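Local coordinates for protein glycerate dehydrogenase (Bacillus sp. 5mfcol3.1, PDB 6P2I) that reduces acyclic imino acids, made in situ by a partner oxidase, to amino acids, binding NADPH and D-arginine in a D-2-hydroxyacid dehydrogenase type fold, at residues M1-D7 with T45-E51; K8-L12 with F26-Y30; V50-T56 with D77-V81; L69-T73 with N286-L290. Residue numbers count along the deposited sequence, not the author numbering.

Interaction 1 of 4, residues M1-D7 with T45-E51. With DAR (D-arginine), chain D.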
loop_
_atom_site.group_PDB
_atom_site.type_symbol
_atom_site.label_atom_id
_atom_site.label_comp_id
_atom_site.label_asym_id
_atom_site.label_seq_id
_atom_site.Cartn_x
_atom_site.Cartn_y
_atom_site.Cartn_z
ATOM N N MET A 1 13.047 43.972 11.545
ATOM C CA MET A 1 12.926 42.525 11.355
ATOM C C MET A 1 12.357 42.190 9.984
ATOM O O MET A 1 11.177 42.413 9.709
ATOM C CB MET A 1 12.051 41.892 12.445
ATOM C CG MET A 1 11.933 40.372 12.398
ATOM S SD MET A 1 13.511 39.489 12.523
ATOM C CE MET A 1 14.205 40.200 14.004
ATOM N N LYS A 2 13.214 41.635 9.137
ATOM C CA LYS A 2 12.852 41.179 7.808
ATOM C C LYS A 2 12.926 39.659 7.758
ATOM O O LYS A 2 13.884 39.062 8.255
ATOM C CB LYS A 2 13.788 41.776 6.756
ATOM C CG LYS A 2 13.536 41.283 5.338
ATOM C CD LYS A 2 13.045 42.408 4.441
ATOM C CE LYS A 2 13.466 42.205 2.990
ATOM N NZ LYS A 2 13.025 40.895 2.452
ATOM N N ILE A 3 11.909 39.046 7.160
ATOM C CA ILE A 3 11.818 37.600 6.990
ATOM C C ILE A 3 11.635 37.338 5.503
ATOM O O ILE A 3 10.782 37.964 4.863
ATOM C CB ILE A 3 10.647 37.019 7.802
ATOM C CG1 ILE A 3 10.775 37.449 9.264
ATOM C CG2 ILE A 3 10.570 35.481 7.648
ATOM C CD1 ILE A 3 9.468 37.468 10.017
ATOM N N THR A 4 12.451 36.449 4.945
ATOM C CA THR A 4 12.449 36.222 3.503
ATOM C C THR A 4 12.413 34.735 3.198
ATOM O O THR A 4 13.324 33.997 3.585
ATOM C CB THR A 4 13.675 36.844 2.839
ATOM O OG1 THR A 4 13.717 38.242 3.136
ATOM C CG2 THR A 4 13.588 36.661 1.330
ATOM N N TYR A 5 11.372 34.307 2.492
ATOM C CA TYR A 5 11.326 32.973 1.895
ATOM C C TYR A 5 12.058 33.111 0.562
ATOM O O TYR A 5 11.542 33.714 -0.386
ATOM C CB TYR A 5 9.877 32.521 1.745
ATOM C CG TYR A 5 9.618 31.017 1.677
ATOM C CD1 TYR A 5 10.266 30.217 0.745
ATOM C CD2 TYR A 5 8.704 30.414 2.528
ATOM C CE1 TYR A 5 10.013 28.837 0.659
ATOM C CE2 TYR A 5 8.447 29.036 2.456
ATOM C CZ TYR A 5 9.107 28.260 1.520
ATOM O OH TYR A 5 8.846 26.904 1.437
ATOM N N ILE A 6 13.294 32.604 0.497
ATOM C CA ILE A 6 14.191 33.004 -0.588
ATOM C C ILE A 6 13.975 32.259 -1.894
ATOM O O ILE A 6 14.566 32.645 -2.907
ATOM C CB ILE A 6 15.672 32.853 -0.190
ATOM C CG1 ILE A 6 16.065 31.377 -0.080
ATOM C CG2 ILE A 6 15.968 33.650 1.083
ATOM C CD1 ILE A 6 17.587 31.169 0.023
ATOM N N ASP A 7 13.156 31.203 -1.918
ATOM C CA ASP A 7 12.929 30.474 -3.158
ATOM C C ASP A 7 11.502 29.932 -3.158
ATOM O O ASP A 7 10.773 30.058 -2.175
ATOM C CB ASP A 7 13.982 29.365 -3.386
ATOM C CG ASP A 7 14.192 28.456 -2.165
ATOM O OD1 ASP A 7 13.343 28.442 -1.258
ATOM O OD2 ASP A 7 15.239 27.765 -2.117
ATOM N N THR A 45 18.201 40.169 4.771
ATOM C CA THR A 45 17.148 39.718 5.657
ATOM C C THR A 45 17.751 39.347 7.006
ATOM O O THR A 45 18.955 39.105 7.132
ATOM C CB THR A 45 16.387 38.538 5.023
ATOM O OG1 THR A 45 15.135 38.347 5.693
ATOM C CG2 THR A 45 17.200 37.240 5.082
ATOM N N ASP A 46 16.895 39.318 8.023
ATOM C CA ASP A 46 17.324 38.889 9.343
ATOM C C ASP A 46 17.006 37.424 9.597
ATOM O O ASP A 46 17.839 36.698 10.154
ATOM C CB ASP A 46 16.665 39.763 10.407
ATOM C CG ASP A 46 16.911 41.229 10.167
ATOM O OD1 ASP A 46 18.087 41.654 10.255
ATOM O OD2 ASP A 46 15.937 41.945 9.841
ATOM N N ILE A 47 15.821 36.974 9.180
ATOM C CA ILE A 47 15.447 35.566 9.155
ATOM C C ILE A 47 15.256 35.167 7.701
ATOM O O ILE A 47 14.653 35.916 6.924
ATOM C CB ILE A 47 14.155 35.304 9.956
ATOM C CG1 ILE A 47 14.329 35.746 11.413
ATOM C CG2 ILE A 47 13.740 33.838 9.843
ATOM C CD1 ILE A 47 13.038 35.662 12.222
ATOM N N ALA A 48 15.797 34.010 7.322
ATOM C CA ALA A 48 15.597 33.470 5.984
ATOM C C ALA A 48 14.927 32.111 6.086
ATOM O O ALA A 48 15.152 31.373 7.045
ATOM C CB ALA A 48 16.912 33.326 5.217
ATOM N N ILE A 49 14.112 31.796 5.079
ATOM C CA ILE A 49 13.469 30.488 4.925
ATOM C C ILE A 49 13.887 29.938 3.570
ATOM O O ILE A 49 13.867 30.663 2.571
ATOM C CB ILE A 49 11.939 30.584 5.007
ATOM C CG1 ILE A 49 11.505 31.313 6.280
ATOM C CG2 ILE A 49 11.314 29.159 4.932
ATOM C CD1 ILE A 49 10.138 31.953 6.173
ATOM N N VAL A 50 14.258 28.662 3.523
ATOM C CA VAL A 50 14.783 28.086 2.294
ATOM C C VAL A 50 14.132 26.728 2.055
ATOM O O VAL A 50 13.858 25.981 3.003
ATOM C CB VAL A 50 16.323 27.975 2.346
ATOM C CG1 VAL A 50 16.767 27.039 3.478
ATOM C CG2 VAL A 50 16.877 27.524 1.007
ATOM N N GLU A 51 13.859 26.425 0.786
ATOM C CA GLU A 51 13.270 25.137 0.406
ATOM C C GLU A 51 14.112 24.349 -0.583
ATOM O O GLU A 51 14.152 23.109 -0.513
ATOM C CB GLU A 51 11.868 25.339 -0.188
ATOM C CG GLU A 51 11.240 24.016 -0.660
ATOM C CD GLU A 51 9.755 24.082 -0.927
ATOM O OE1 GLU A 51 9.219 23.086 -1.466
ATOM O OE2 GLU A 51 9.118 25.100 -0.603
HETATM N N DAR D . 13.203 16.284 1.499
HETATM C CA DAR D . 12.023 16.161 2.355
HETATM C CB DAR D . 10.758 16.674 1.650
HETATM C CG DAR D . 10.813 18.165 1.300
HETATM C CD DAR D . 9.427 18.727 0.999
HETATM N NE DAR D . 9.361 20.171 0.773
HETATM C CZ DAR D . 8.617 20.955 1.559
HETATM N NH1 DAR D . 8.301 20.563 2.798
HETATM N NH2 DAR D . 8.182 22.139 1.126
HETATM C C DAR D . 12.263 16.835 3.694
HETATM O O DAR D . 11.341 17.349 4.358
HETATM O OXT DAR D . 13.417 16.846 4.120
#
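I49, Y5 and I47 carry the largest buried areas in this pairing of parallel strands 2-5 and 47-50, which run 4.6 Å apart at an angle of 11°. I3 pairs with I47, T4 with A48 and Y5 with I49. The ladder runs I47 N to K2 O (3.0 Å), T4 N to I47 O (3.0 Å), I49 N to T4 O (2.8 Å) and I6 N to I49 O (2.9 Å). I49 CG2 sits over the face of the Y5 ring, 3.9 Å from its centroid, a CH-pi contact, while I49 CD1 reaches I3 CG2 at 3.8 Å; I47 meets M1 SD through CD1 at 3.9 Å. Y5 OH donates to E51 OE2 (2.7 Å). The other oxygen, E51 OE1, accepts from NH2 of D-arginine (2.9 Å) and also bonds T10, so the C-terminal ends of the strands bring a carboxylate to the ligand, the end at which parallel alpha/beta folds commonly bind ligands. Beside it, E51 N donates to D7 OD1 at 2.9 Å, and D7 OD2 bonds T53. Strand 25-28 lies on the far side of 2-5, strand 68-71 flanks 47-50, and helix 280-298 covers the isoleucine face through L290 and Y297.

Interaction 2 of 4, residues K8-L12 with F26-Y30; sequences KPTYL and FEVFY
In the parallel alpha/beta sheet of the probable substrate-binding domain, the loop that leaves the end of strand 2-5 folds back beside the edge strand 25-28, the next strand after the intervening helix 14-23 of a beta-alpha-beta unit. Residues 8-12 are irregular; 26-28 are extended and 29-30 run on as loop. The backbones come nearest at K8 and Y30, with CA atoms 4.1 Å apart, and K8 CA makes a CA-H...O contact with F29 O at 3.5 Å. From there the chains diverge, and side chains fill the gap. P9, with a C-gamma exo ring, sets CG 3.6 Å from V28 CG1 and CD 3.9 Å from Y30 CD2. T10 and Y11 then carry the chain round so that L12 points back toward the strand. L12 is t at chi1 (-165°) and p at chi2 (73°), which brings CD2 within 3.6 Å of V28 CG2 and 4.0 Å of F26 CZ. F26 (chi1 t) and V28 (chi1 t) both point toward the loop, whereas F29 (chi1 m) leads its ring away, where it makes a cation-pi contact with R41. Y30 is m at chi1 (-64°) with chi2 near 88°, so its ring comes near P9 CD and its OH lies 4.4 Å from L12 CD2. One water bridges the two segments, donating to L12 O at 2.8 Å and hydrogen-bonded to Y30 OH at 2.9 Å.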
loop_
_atom_site.group_PDB
_atom_site.type_symbol
_atom_site.label_atom_id
_atom_site.label_comp_id
_atom_site.label_asym_id
_atom_site.label_seq_id
_atom_site.Cartn_x
_atom_site.Cartn_y
_atom_site.Cartn_z
ATOM N N LYS A 8 11.093 29.362 -4.295
ATOM C CA LYS A 8 9.680 29.126 -4.604
ATOM C C LYS A 8 9.017 28.153 -3.638
ATOM O O LYS A 8 9.357 26.962 -3.621
ATOM C CB LYS A 8 9.543 28.601 -6.037
ATOM C CG LYS A 8 8.117 28.440 -6.524
ATOM C CD LYS A 8 8.086 28.216 -8.030
ATOM C CE LYS A 8 8.492 26.794 -8.394
ATOM N NZ LYS A 8 7.325 25.873 -8.549
ATOM N N PRO A 9 8.064 28.603 -2.827
ATOM C CA PRO A 9 7.430 27.679 -1.881
ATOM C C PRO A 9 6.521 26.702 -2.605
ATOM O O PRO A 9 5.778 27.074 -3.519
ATOM C CB PRO A 9 6.622 28.592 -0.948
ATOM C CG PRO A 9 7.102 30.005 -1.245
ATOM C CD PRO A 9 7.595 29.991 -2.660
ATOM N N THR A 10 6.583 25.442 -2.182
ATOM C CA THR A 10 5.566 24.497 -2.624
ATOM C C THR A 10 4.202 24.910 -2.106
ATOM O O THR A 10 3.206 24.882 -2.845
ATOM C CB THR A 10 5.904 23.098 -2.140
ATOM O OG1 THR A 10 7.045 22.619 -2.856
ATOM C CG2 THR A 10 4.700 22.166 -2.372
ATOM N N TYR A 11 4.150 25.340 -0.848
ATOM C CA TYR A 11 2.892 25.644 -0.176
ATOM C C TYR A 11 3.117 26.824 0.754
ATOM O O TYR A 11 4.007 26.781 1.608
ATOM C CB TYR A 11 2.394 24.410 0.592
ATOM C CG TYR A 11 1.047 24.578 1.251
ATOM C CD1 TYR A 11 -0.088 24.853 0.497
ATOM C CD2 TYR A 11 0.907 24.449 2.629
ATOM C CE1 TYR A 11 -1.331 25.009 1.097
ATOM C CE2 TYR A 11 -0.329 24.596 3.240
ATOM C CZ TYR A 11 -1.440 24.873 2.472
ATOM O OH TYR A 11 -2.671 25.015 3.069
ATOM N N LEU A 12 2.335 27.885 0.565
ATOM C CA LEU A 12 2.428 29.084 1.394
ATOM C C LEU A 12 1.115 29.833 1.241
ATOM O O LEU A 12 1.022 30.829 0.511
ATOM C CB LEU A 12 3.629 29.955 1.012
ATOM C CG LEU A 12 3.976 31.024 2.066
ATOM C CD1 LEU A 12 4.630 30.399 3.314
ATOM C CD2 LEU A 12 4.873 32.116 1.472
ATOM N N PHE A 26 7.758 40.549 5.629
ATOM C CA PHE A 26 7.860 39.245 4.992
ATOM C C PHE A 26 7.916 39.417 3.481
ATOM O O PHE A 26 7.073 40.111 2.898
ATOM C CB PHE A 26 6.663 38.376 5.396
ATOM C CG PHE A 26 6.754 36.936 4.952
ATOM C CD1 PHE A 26 7.969 36.271 4.912
ATOM C CD2 PHE A 26 5.603 36.242 4.598
ATOM C CE1 PHE A 26 8.042 34.942 4.505
ATOM C CE2 PHE A 26 5.657 34.913 4.203
ATOM C CZ PHE A 26 6.874 34.254 4.159
ATOM N N GLU A 27 8.925 38.817 2.853
ATOM C CA GLU A 27 9.061 38.840 1.401
ATOM C C GLU A 27 9.229 37.414 0.912
ATOM O O GLU A 27 9.970 36.637 1.511
ATOM C CB GLU A 27 10.253 39.683 0.942
ATOM C CG GLU A 27 10.407 39.748 -0.582
ATOM C CD GLU A 27 11.455 40.759 -1.029
ATOM O OE1 GLU A 27 12.389 41.060 -0.249
ATOM O OE2 GLU A 27 11.332 41.263 -2.165
ATOM N N VAL A 28 8.540 37.074 -0.172
ATOM C CA VAL A 28 8.563 35.730 -0.732
ATOM C C VAL A 28 8.971 35.830 -2.190
ATOM O O VAL A 28 8.434 36.661 -2.929
ATOM C CB VAL A 28 7.191 35.051 -0.613
ATOM C CG1 VAL A 28 7.266 33.614 -1.119
ATOM C CG2 VAL A 28 6.706 35.098 0.816
ATOM N N PHE A 29 9.898 34.972 -2.607
ATOM C CA PHE A 29 10.346 34.897 -3.992
ATOM C C PHE A 29 9.820 33.620 -4.621
ATOM O O PHE A 29 10.070 32.524 -4.110
ATOM C CB PHE A 29 11.868 34.924 -4.086
ATOM C CG PHE A 29 12.461 36.258 -3.742
ATOM C CD1 PHE A 29 12.663 37.212 -4.726
ATOM C CD2 PHE A 29 12.812 36.557 -2.438
ATOM C CE1 PHE A 29 13.212 38.452 -4.418
ATOM C CE2 PHE A 29 13.361 37.790 -2.120
ATOM C CZ PHE A 29 13.562 38.740 -3.115
ATOM N N TYR A 30 9.120 33.758 -5.740
ATOM C CA TYR A 30 8.533 32.587 -6.392
ATOM C C TYR A 30 9.387 32.132 -7.568
ATOM O O TYR A 30 8.921 31.993 -8.694
ATOM C CB TYR A 30 7.105 32.894 -6.820
ATOM C CG TYR A 30 6.190 33.175 -5.648
ATOM C CD1 TYR A 30 6.063 34.463 -5.124
ATOM C CD2 TYR A 30 5.472 32.150 -5.054
ATOM C CE1 TYR A 30 5.223 34.711 -4.045
ATOM C CE2 TYR A 30 4.646 32.387 -3.982
ATOM C CZ TYR A 30 4.516 33.660 -3.486
ATOM O OH TYR A 30 3.678 33.878 -2.412
HETATM O O HOH W 1 2.079 31.563 -1.937
#

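Interaction 3 of 4, residues V50-T56 with D77-V81. With DAR (D-arginine), chain D.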
loop_
_atom_site.group_PDB
_atom_site.type_symbol
_atom_site.label_atom_id
_atom_site.label_comp_id
_atom_site.label_asym_id
_atom_site.label_seq_id
_atom_site.Cartn_x
_atom_site.Cartn_y
_atom_site.Cartn_z
ATOM N N VAL A 50 14.258 28.662 3.523
ATOM C CA VAL A 50 14.783 28.086 2.294
ATOM C C VAL A 50 14.132 26.728 2.055
ATOM O O VAL A 50 13.858 25.981 3.003
ATOM C CB VAL A 50 16.323 27.975 2.346
ATOM C CG1 VAL A 50 16.767 27.039 3.478
ATOM C CG2 VAL A 50 16.877 27.524 1.007
ATOM N N GLU A 51 13.859 26.425 0.786
ATOM C CA GLU A 51 13.270 25.137 0.406
ATOM C C GLU A 51 14.112 24.349 -0.583
ATOM O O GLU A 51 14.152 23.109 -0.513
ATOM C CB GLU A 51 11.868 25.339 -0.188
ATOM C CG GLU A 51 11.240 24.016 -0.660
ATOM C CD GLU A 51 9.755 24.082 -0.927
ATOM O OE1 GLU A 51 9.219 23.086 -1.466
ATOM O OE2 GLU A 51 9.118 25.100 -0.603
ATOM N N TRP A 52 14.799 25.031 -1.507
ATOM C CA TRP A 52 15.439 24.378 -2.641
ATOM C C TRP A 52 16.914 24.687 -2.791
ATOM O O TRP A 52 17.622 23.920 -3.451
ATOM C CB TRP A 52 14.768 24.799 -3.958
ATOM C CG TRP A 52 13.297 24.580 -4.011
ATOM C CD1 TRP A 52 12.311 25.494 -3.742
ATOM C CD2 TRP A 52 12.636 23.362 -4.358
ATOM N NE1 TRP A 52 11.075 24.910 -3.916
ATOM C CE2 TRP A 52 11.251 23.601 -4.287
ATOM C CE3 TRP A 52 13.088 22.085 -4.719
ATOM C CZ2 TRP A 52 10.304 22.607 -4.563
ATOM C CZ3 TRP A 52 12.152 21.101 -4.999
ATOM C CH2 TRP A 52 10.775 21.370 -4.925
ATOM N N THR A 53 17.394 25.794 -2.246
ATOM C CA THR A 53 18.660 26.358 -2.676
ATOM C C THR A 53 19.797 25.865 -1.801
ATOM O O THR A 53 19.750 26.003 -0.576
ATOM C CB THR A 53 18.576 27.883 -2.646
ATOM O OG1 THR A 53 17.514 28.287 -3.512
ATOM C CG2 THR A 53 19.887 28.523 -3.092
ATOM N N SER A 54 20.826 25.318 -2.442
ATOM C CA SER A 54 22.041 24.958 -1.728
ATOM C C SER A 54 22.703 26.205 -1.164
ATOM O O SER A 54 22.828 27.224 -1.850
ATOM C CB SER A 54 23.000 24.227 -2.660
ATOM O OG SER A 54 22.522 22.920 -2.918
ATOM N N ILE A 55 23.133 26.125 0.088
ATOM C CA ILE A 55 23.833 27.224 0.744
ATOM C C ILE A 55 25.178 26.672 1.193
ATOM O O ILE A 55 25.267 25.920 2.172
ATOM C CB ILE A 55 23.032 27.821 1.908
ATOM C CG1 ILE A 55 21.723 28.407 1.372
ATOM C CG2 ILE A 55 23.855 28.884 2.620
ATOM C CD1 ILE A 55 20.773 28.960 2.428
ATOM N N THR A 56 26.229 27.037 0.469
ATOM C CA THR A 56 27.561 26.487 0.652
ATOM C C THR A 56 28.410 27.399 1.526
ATOM O O THR A 56 28.101 28.575 1.742
ATOM C CB THR A 56 28.248 26.293 -0.700
ATOM O OG1 THR A 56 28.476 27.577 -1.298
ATOM C CG2 THR A 56 27.374 25.457 -1.624
ATOM N N ASP A 77 20.534 18.679 4.362
ATOM C CA ASP A 77 21.777 18.198 3.778
ATOM C C ASP A 77 22.287 19.105 2.673
ATOM O O ASP A 77 23.435 18.952 2.249
ATOM C CB ASP A 77 21.595 16.771 3.239
ATOM C CG ASP A 77 20.468 16.657 2.225
ATOM O OD1 ASP A 77 19.797 17.667 1.938
ATOM O OD2 ASP A 77 20.244 15.543 1.710
ATOM N N TYR A 78 21.464 20.039 2.201
ATOM C CA TYR A 78 21.855 20.986 1.168
ATOM C C TYR A 78 22.353 22.299 1.764
ATOM O O TYR A 78 22.667 23.238 1.020
ATOM C CB TYR A 78 20.678 21.213 0.211
ATOM C CG TYR A 78 19.391 21.664 0.879
ATOM C CD1 TYR A 78 18.536 20.757 1.506
ATOM C CD2 TYR A 78 19.032 23.002 0.878
ATOM C CE1 TYR A 78 17.369 21.181 2.114
ATOM C CE2 TYR A 78 17.873 23.436 1.462
ATOM C CZ TYR A 78 17.045 22.524 2.095
ATOM O OH TYR A 78 15.886 22.959 2.683
ATOM N N ILE A 79 22.456 22.362 3.090
ATOM C CA ILE A 79 22.882 23.541 3.837
ATOM C C ILE A 79 24.151 23.190 4.600
ATOM O O ILE A 79 24.188 22.180 5.307
ATOM C CB ILE A 79 21.780 23.985 4.819
ATOM C CG1 ILE A 79 20.463 24.208 4.080
ATOM C CG2 ILE A 79 22.175 25.229 5.521
ATOM C CD1 ILE A 79 20.529 25.350 3.120
ATOM N N ASP A 80 25.182 24.031 4.487
ATOM C CA ASP A 80 26.412 23.812 5.257
ATOM C C ASP A 80 26.191 24.338 6.672
ATOM O O ASP A 80 26.524 25.479 6.998
ATOM C CB ASP A 80 27.608 24.487 4.597
ATOM C CG ASP A 80 28.943 24.005 5.169
ATOM O OD1 ASP A 80 29.913 23.862 4.392
ATOM O OD2 ASP A 80 29.026 23.765 6.397
ATOM N N VAL A 81 25.638 23.479 7.535
ATOM C CA VAL A 81 25.254 23.913 8.875
ATOM C C VAL A 81 26.481 24.254 9.712
ATOM O O VAL A 81 26.461 25.204 10.505
ATOM C CB VAL A 81 24.383 22.842 9.557
ATOM C CG1 VAL A 81 23.022 22.785 8.900
ATOM C CG2 VAL A 81 25.062 21.478 9.501
HETATM N N DAR D . 13.203 16.284 1.499
HETATM C CA DAR D . 12.023 16.161 2.355
HETATM C CB DAR D . 10.758 16.674 1.650
HETATM C CG DAR D . 10.813 18.165 1.300
HETATM C CD DAR D . 9.427 18.727 0.999
HETATM N NE DAR D . 9.361 20.171 0.773
HETATM C CZ DAR D . 8.617 20.955 1.559
HETATM N NH1 DAR D . 8.301 20.563 2.798
HETATM N NH2 DAR D . 8.182 22.139 1.126
HETATM C C DAR D . 12.263 16.835 3.694
HETATM O O DAR D . 11.341 17.349 4.358
HETATM O OXT DAR D . 13.417 16.846 4.120
#
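Two loops that follow adjacent strands of the parallel sheet, one of them starting at pocket residue E51, join through a single bridge, just before each enters a helix. I55 N donates to Y78 O (3.1 Å), and D80 N returns a bond to I55 O (3.0 Å), with I55 and I79 CA atoms 4.9 Å apart. S54 CA adds a CA-H...O contact to Y78 O at 3.3 Å. Y78 has the most surface covered: its chi1 of 55° (p) swings the ring back along the other loop, so T53 O lies at the ring edge, 3.4 Å from Y78 CD2, and V50 CG2 is 4.2 Å from Y78 CE2. The hydroxyl of Y78 bonds T73. I79 CD1 packs against I55 CD1 (3.7 Å) and V50 CG1 (4.1 Å). On the pocket side, E51 points away from 77-81; its OE1 accepts from NH2 of D-arginine at 2.9 Å and also bonds T10. Just past the bridge, T56 and D80 are N-caps, through M59 N and S83 N, so helices 57-60 and 81-86 begin next to each other. L69 of strand 68-71 packs against V50, I55 and I79, and helix 35-43 touches I55 through L42.

Interaction 4 of 4, residues L69-T73 with N286-L290; sequences LITIT and NMYEL. With DAR (D-arginine), chain D.
Residues 69-71 are extended, the end of strand 68-71 in the parallel sheet of the probable substrate-binding alpha/beta domain; at I72 (phi/psi -69/-17°) the backbone turns out of the strand, and T73 (-90/161°) is extended again. Facing them is one turn of alpha helix, 286-290, from the C-terminal helix 280-298 that packs on this sheet, with L290 N bonded to N286 O at 3.0 Å. The nearest CA atoms are those of I72 and L290, 6.7 Å apart, leaving room for one layer of side chains. I70 (chi1 m, chi2 t) points toward the helix and sets CG2 4.0 Å from L290 CD1. I72, with chi1 t (-158°) and chi2 p (66°), reaches across: its CD1 lies 3.8 Å from L290 CD2 and 4.1 Å from M287 CE. L290 is t, p, and M287 is m, m with chi3 near 98°, which curls its methyl back to the strand end although its CB points away. T71 and T73 point away from the helix; T71 OG1 donates to T73 O at 2.9 Å. This strand end and helix form part of the D-arginine pocket, with T73 CG2 3.5 Å from the ligand CG and I72 CG2 3.6 Å from its NH2. N286 (chi1 t, chi2 178°) uses both ends of its amide: ND2 donates to I72 O at 2.9 Å, while OD1 accepts from NH1 of D-arginine at 2.8 Å.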
loop_
_atom_site.group_PDB
_atom_site.type_symbol
_atom_site.label_atom_id
_atom_site.label_comp_id
_atom_site.label_asym_id
_atom_site.label_seq_id
_atom_site.Cartn_x
_atom_site.Cartn_y
_atom_site.Cartn_z
ATOM N N LEU A 69 18.336 31.015 9.918
ATOM C CA LEU A 69 17.912 30.317 8.713
ATOM C C LEU A 69 17.009 29.165 9.109
ATOM O O LEU A 69 17.365 28.373 9.989
ATOM C CB LEU A 69 19.114 29.789 7.931
ATOM C CG LEU A 69 18.810 28.971 6.676
ATOM C CD1 LEU A 69 18.141 29.838 5.625
ATOM C CD2 LEU A 69 20.085 28.359 6.118
ATOM N N ILE A 70 15.850 29.077 8.458
ATOM C CA ILE A 70 14.898 27.988 8.650
ATOM C C ILE A 70 14.812 27.212 7.346
ATOM O O ILE A 70 14.511 27.798 6.298
ATOM C CB ILE A 70 13.511 28.514 9.046
ATOM C CG1 ILE A 70 13.590 29.318 10.348
ATOM C CG2 ILE A 70 12.491 27.355 9.116
ATOM C CD1 ILE A 70 12.383 30.203 10.576
ATOM N N THR A 71 15.063 25.900 7.401
ATOM C CA THR A 71 14.718 25.051 6.270
ATOM C C THR A 71 13.255 24.676 6.409
ATOM O O THR A 71 12.811 24.323 7.505
ATOM C CB THR A 71 15.591 23.789 6.199
ATOM O OG1 THR A 71 15.371 22.955 7.351
ATOM C CG2 THR A 71 17.072 24.167 6.079
ATOM N N ILE A 72 12.492 24.833 5.321
ATOM C CA ILE A 72 11.106 24.389 5.326
ATOM C C ILE A 72 11.057 22.877 5.363
ATOM O O ILE A 72 10.029 22.305 5.725
ATOM C CB ILE A 72 10.337 24.939 4.106
ATOM C CG1 ILE A 72 8.823 24.956 4.383
ATOM C CG2 ILE A 72 10.637 24.113 2.866
ATOM C CD1 ILE A 72 8.422 25.925 5.482
ATOM N N THR A 73 12.165 22.228 5.030
ATOM C CA THR A 73 12.291 20.780 4.973
ATOM C C THR A 73 12.740 20.213 6.313
ATOM O O THR A 73 13.277 20.920 7.168
ATOM C CB THR A 73 13.310 20.402 3.903
ATOM O OG1 THR A 73 14.548 21.075 4.183
ATOM C CG2 THR A 73 12.809 20.822 2.537
ATOM N N ASN A 286 3.524 21.614 8.233
ATOM C CA ASN A 286 4.743 22.293 7.806
ATOM C C ASN A 286 4.637 23.785 8.089
ATOM O O ASN A 286 5.599 24.410 8.557
ATOM C CB ASN A 286 4.957 22.013 6.312
ATOM C CG ASN A 286 6.399 22.233 5.828
ATOM O OD1 ASN A 286 6.686 22.006 4.645
ATOM N ND2 ASN A 286 7.295 22.680 6.711
ATOM N N MET A 287 3.458 24.360 7.835
ATOM C CA MET A 287 3.233 25.777 8.112
ATOM C C MET A 287 3.240 26.049 9.607
ATOM O O MET A 287 3.792 27.065 10.053
ATOM C CB MET A 287 1.909 26.225 7.494
ATOM C CG MET A 287 1.824 26.057 5.981
ATOM S SD MET A 287 3.060 27.028 5.084
ATOM C CE MET A 287 4.350 25.824 4.775
ATOM N N TYR A 288 2.620 25.165 10.398
ATOM C CA TYR A 288 2.627 25.360 11.845
ATOM C C TYR A 288 4.047 25.342 12.392
ATOM O O TYR A 288 4.379 26.117 13.300
ATOM C CB TYR A 288 1.803 24.284 12.556
ATOM C CG TYR A 288 0.350 24.123 12.150
ATOM C CD1 TYR A 288 -0.382 25.167 11.624
ATOM C CD2 TYR A 288 -0.299 22.901 12.337
ATOM C CE1 TYR A 288 -1.725 25.007 11.269
ATOM C CE2 TYR A 288 -1.625 22.724 11.988
ATOM C CZ TYR A 288 -2.339 23.777 11.453
ATOM O OH TYR A 288 -3.667 23.588 11.110
ATOM N N GLU A 289 4.896 24.450 11.864
ATOM C CA GLU A 289 6.283 24.367 12.327
ATOM C C GLU A 289 7.077 25.597 11.915
ATOM O O GLU A 289 7.851 26.136 12.712
ATOM C CB GLU A 289 6.956 23.103 11.791
ATOM C CG GLU A 289 6.490 21.841 12.533
ATOM C CD GLU A 289 7.188 20.560 12.087
ATOM O OE1 GLU A 289 7.636 20.478 10.930
ATOM O OE2 GLU A 289 7.257 19.619 12.907
ATOM N N LEU A 290 6.900 26.046 10.675
ATOM C CA LEU A 290 7.556 27.268 10.223
ATOM C C LEU A 290 7.210 28.440 11.134
ATOM O O LEU A 290 8.089 29.216 11.538
ATOM C CB LEU A 290 7.131 27.565 8.785
ATOM C CG LEU A 290 7.502 28.948 8.266
ATOM C CD1 LEU A 290 9.008 29.122 8.233
ATOM C CD2 LEU A 290 6.900 29.162 6.904
HETATM N N DAR D . 13.203 16.284 1.499
HETATM C CA DAR D . 12.023 16.161 2.355
HETATM C CB DAR D . 10.758 16.674 1.650
HETATM C CG DAR D . 10.813 18.165 1.300
HETATM C CD DAR D . 9.427 18.727 0.999
HETATM N NE DAR D . 9.361 20.171 0.773
HETATM C CZ DAR D . 8.617 20.955 1.559
HETATM N NH1 DAR D . 8.301 20.563 2.798
HETATM N NH2 DAR D . 8.182 22.139 1.126
HETATM C C DAR D . 12.263 16.835 3.694
HETATM O O DAR D . 11.341 17.349 4.358
HETATM O OXT DAR D . 13.417 16.846 4.120
#

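In the fold
Interactions 1, 2 and 4 reach one parallel sheet: strand 25-28 flanks 2-5 on one side, and 68-71 flanks 47-50, where A48 O receives I70 N at 2.8 Å. Interaction 3 joins the loops beyond two of these strands and shares V50 and E51 with interaction 1. The guanidinium of D-arginine gathers them: E51 meets it from interactions 1 and 3, N286 from interaction 4, and T10 of interaction 2 is hydrogen-bonded to that glutamate (T10 OG1 to E51 OE1, 2.6 Å). Further ties are D7 OD2 to T53 OG1 (2.7 Å) and Y78 OH to T73 OG1 (2.8 Å). Bound NADP is about 10 Å from the E51 side chain and about 9 Å from that of N286.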